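Long-range contact in cytochrome c class I (PDB 4XXL), which carries a covalently attached heme c and probably shuttles electrons during lithoautotrophic growth: residues His78-Glu83 and Glu94-Asn99. Numbering follows the deposited sequence.
Sequences HVTSGE and EHKNIN. With HEC (heme c), chain B.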
loop_
_atom_site.group_PDB
_atom_site.type_symbol
_atom_site.label_atom_id
_atom_site.label_comp_id
_atom_site.label_asym_id
_atom_site.label_seq_id
_atom_site.Cartn_x
_atom_site.Cartn_y
_atom_site.Cartn_z
ATOM N N HIS A 78 0.051 -7.399 -4.169
ATOM C CA HIS A 78 1.299 -6.654 -4.164
ATOM C C HIS A 78 1.954 -6.615 -2.780
ATOM O O HIS A 78 3.168 -6.686 -2.683
ATOM C CB HIS A 78 1.037 -5.205 -4.581
ATOM C CG HIS A 78 2.238 -4.330 -4.452
ATOM N ND1 HIS A 78 2.466 -3.496 -3.386
ATOM C CD2 HIS A 78 3.320 -4.216 -5.259
ATOM C CE1 HIS A 78 3.628 -2.906 -3.549
ATOM N NE2 HIS A 78 4.135 -3.284 -4.696
ATOM N N VAL A 79 1.162 -6.457 -1.725
ATOM C CA VAL A 79 1.736 -6.361 -0.373
ATOM C C VAL A 79 2.044 -7.675 0.347
ATOM O O VAL A 79 2.611 -7.678 1.467
ATOM C CB VAL A 79 0.851 -5.451 0.453
ATOM C CG1 VAL A 79 -0.412 -6.126 0.964
ATOM C CG2 VAL A 79 1.642 -4.732 1.544
ATOM N N THR A 80 1.626 -8.767 -0.276
ATOM C CA THR A 80 1.797 -10.115 0.290
ATOM C C THR A 80 2.658 -11.025 -0.568
ATOM O O THR A 80 2.682 -12.233 -0.318
ATOM C CB THR A 80 0.413 -10.789 0.574
ATOM O OG1 THR A 80 -0.275 -10.958 -0.651
ATOM C CG2 THR A 80 -0.437 -10.028 1.615
ATOM N N SER A 81 3.321 -10.519 -1.616
ATOM C CA SER A 81 4.163 -11.362 -2.513
ATOM C C SER A 81 5.668 -11.089 -2.545
ATOM O O SER A 81 6.423 -11.963 -2.945
ATOM C CB SER A 81 3.685 -11.280 -3.954
ATOM O OG SER A 81 3.627 -9.946 -4.387
ATOM N N GLY A 82 6.106 -9.893 -2.190
ATOM C CA GLY A 82 7.537 -9.570 -2.311
ATOM C C GLY A 82 8.111 -9.533 -3.668
ATOM O O GLY A 82 9.297 -9.951 -3.867
ATOM N N GLU A 83 7.330 -9.029 -4.623
ATOM C CA GLU A 83 7.835 -8.938 -5.978
ATOM C C GLU A 83 8.715 -7.717 -6.083
ATOM O O GLU A 83 8.767 -6.861 -5.176
ATOM C CB GLU A 83 6.670 -8.875 -6.951
ATOM C CG GLU A 83 5.903 -10.194 -6.999
ATOM C CD GLU A 83 4.624 -10.175 -7.848
ATOM O OE1 GLU A 83 4.103 -9.084 -8.180
ATOM O OE2 GLU A 83 4.117 -11.280 -8.153
ATOM N N GLU A 94 13.083 -6.491 -3.294
ATOM C CA GLU A 94 11.794 -7.208 -3.191
ATOM C C GLU A 94 10.938 -6.311 -2.270
ATOM O O GLU A 94 11.443 -5.843 -1.218
ATOM C CB GLU A 94 11.981 -8.605 -2.570
ATOM C CG GLU A 94 12.801 -9.624 -3.339
ATOM C CD GLU A 94 13.579 -10.650 -2.440
ATOM O OE1 GLU A 94 14.858 -10.649 -2.524
ATOM O OE2 GLU A 94 12.947 -11.431 -1.635
ATOM N N HIS A 95 9.672 -6.027 -2.636
ATOM C CA HIS A 95 8.815 -5.131 -1.823
ATOM C C HIS A 95 8.532 -5.749 -0.457
ATOM O O HIS A 95 8.443 -6.998 -0.363
ATOM C CB HIS A 95 7.536 -4.764 -2.558
ATOM C CG HIS A 95 6.727 -3.634 -1.924
ATOM N ND1 HIS A 95 5.880 -3.853 -0.873
ATOM C CD2 HIS A 95 6.799 -2.283 -2.043
ATOM C CE1 HIS A 95 5.370 -2.710 -0.453
ATOM N NE2 HIS A 95 5.839 -1.713 -1.199
ATOM N N LYS A 96 8.388 -4.905 0.563
ATOM C CA LYS A 96 7.907 -5.279 1.920
ATOM C C LYS A 96 6.733 -6.268 1.770
ATOM O O LYS A 96 5.811 -6.032 0.974
ATOM C CB LYS A 96 7.466 -4.041 2.675
ATOM C CG LYS A 96 6.898 -4.337 4.059
ATOM C CD LYS A 96 7.974 -4.816 4.956
ATOM C CE LYS A 96 7.468 -4.932 6.391
ATOM N NZ LYS A 96 8.535 -5.481 7.243
ATOM N N ASN A 97 6.830 -7.404 2.440
ATOM C CA ASN A 97 5.823 -8.454 2.338
ATOM C C ASN A 97 5.222 -8.641 3.718
ATOM O O ASN A 97 5.942 -9.108 4.618
ATOM C CB ASN A 97 6.487 -9.728 1.838
ATOM C CG ASN A 97 5.544 -10.837 1.669
ATOM O OD1 ASN A 97 4.408 -10.802 2.141
ATOM N ND2 ASN A 97 5.997 -11.849 1.019
ATOM N N ILE A 98 3.952 -8.331 3.876
ATOM C CA ILE A 98 3.315 -8.497 5.163
ATOM C C ILE A 98 2.467 -9.794 5.264
ATOM O O ILE A 98 1.663 -9.960 6.240
ATOM C CB ILE A 98 2.526 -7.249 5.610
ATOM C CG1 ILE A 98 1.439 -6.927 4.616
ATOM C CG2 ILE A 98 3.520 -6.089 5.843
ATOM C CD1 ILE A 98 0.561 -5.763 5.063
ATOM N N ASN A 99 2.647 -10.714 4.330
ATOM C CA ASN A 99 1.935 -12.004 4.394
ATOM C C ASN A 99 2.300 -12.718 5.702
ATOM O O ASN A 99 3.459 -12.842 6.036
ATOM C CB ASN A 99 2.216 -12.809 3.197
ATOM C CG ASN A 99 1.157 -13.879 2.919
ATOM O OD1 ASN A 99 -0.029 -13.694 3.206
ATOM N ND2 ASN A 99 1.594 -14.959 2.332
HETATM FE FE HEC B . 5.560 0.223 -0.994
HETATM C CHA HEC B . 4.968 0.515 -4.409
HETATM C CHB HEC B . 2.175 -0.143 -0.421
HETATM C CHC HEC B . 6.210 -0.571 2.303
HETATM C CHD HEC B . 8.758 1.195 -1.421
HETATM N NA HEC B . 3.907 0.144 -2.224
HETATM C C1A HEC B . 3.885 0.366 -3.554
HETATM C C2A HEC B . 2.523 0.387 -3.952
HETATM C C3A HEC B . 1.766 0.224 -2.816
HETATM C C4A HEC B . 2.652 0.077 -1.714
HETATM C CMA HEC B . 0.274 0.230 -2.685
HETATM C CAA HEC B . 2.075 0.579 -5.400
HETATM C CBA HEC B . 2.034 -0.766 -6.090
HETATM C CGA HEC B . 1.474 -0.718 -7.502
HETATM O O1A HEC B . 1.398 0.365 -8.101
HETATM O O2A HEC B . 0.971 -1.783 -7.994
HETATM N NB HEC B . 4.439 -0.247 0.625
HETATM C C1B HEC B . 3.066 -0.348 0.646
HETATM C C2B HEC B . 2.644 -0.717 1.959
HETATM C C3B HEC B . 3.724 -0.865 2.743
HETATM C C4B HEC B . 4.883 -0.587 1.905
HETATM C CMB HEC B . 1.212 -0.939 2.356
HETATM C CAB HEC B . 3.844 -1.344 4.137
HETATM C CBB HEC B . 3.374 -2.674 4.238
HETATM N NC HEC B . 7.230 0.344 0.233
HETATM C C1C HEC B . 7.216 -0.079 1.523
HETATM C C2C HEC B . 8.501 0.243 2.003
HETATM C C3C HEC B . 9.261 0.838 1.015
HETATM C C4C HEC B . 8.406 0.835 -0.127
HETATM C CMC HEC B . 8.881 0.037 3.422
HETATM C CAC HEC B . 10.680 1.376 1.132
HETATM C CBC HEC B . 11.689 0.532 1.614
HETATM N ND HEC B . 6.619 0.671 -2.565
HETATM C C1D HEC B . 7.932 1.092 -2.566
HETATM C C2D HEC B . 8.418 1.350 -3.945
HETATM C C3D HEC B . 7.368 1.153 -4.730
HETATM C C4D HEC B . 6.225 0.768 -3.879
HETATM C CMD HEC B . 9.785 1.780 -4.315
HETATM C CAD HEC B . 7.301 1.343 -6.255
HETATM C CBD HEC B . 7.638 0.067 -6.970
HETATM C CGD HEC B . 7.617 0.138 -8.501
HETATM O O1D HEC B . 6.970 1.022 -9.142
HETATM O O2D HEC B . 8.218 -0.776 -9.127
HETATM O O HOH W 1 4.971 -7.696 -1.066
HETATM O O HOH W 2 4.903 -14.250 -0.500
HETATM O O HOH W 3 10.265 -11.837 -2.047
#
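Two backbone hydrogen bonds clamp the end of helix 71-81 and the turn after it to segment 94-99: Ile-98 N reaches Val-79 O at 2.8 Å with an N-H...O angle of 166°, and His-95 N reaches Glu-83 O at 2.8 Å. Between them one water accepts from Gly-82 N and donates to His-78 O and Lys-96 O. His-95 NE2 binds the heme iron at 2.0 Å, opposite His-47 in the bis-histidine coordination of this class I cytochrome c. Two contacts keep such a ligand from turning: His-95 ND1 donates to Lys-96 O at 2.9 Å, on a lone pair in the carbonyl plane, and His-78 packs edge-to-face, its CE1 over the His-95 ring centre. A chi1 of 173° swings His-78 into the corner between that ring and the porphyrin, its CE1 3.3 Å from HEC C1A and one face under HEC CBA. Beside the heme, Val-79 CG2 packs on Ile-98 CG1 at 3.8 Å, and both side chains meet HEC CBB and Ile-107 of helix 104-115. Asn-97 OD1 closes an Asx turn with Asn-99 N at 2.8 Å, and Asn-97 ND2 shares a water with Thr-80 O. Replacing Asn-97 by alanine is likely to cost both links, leaving the turn less firmly set.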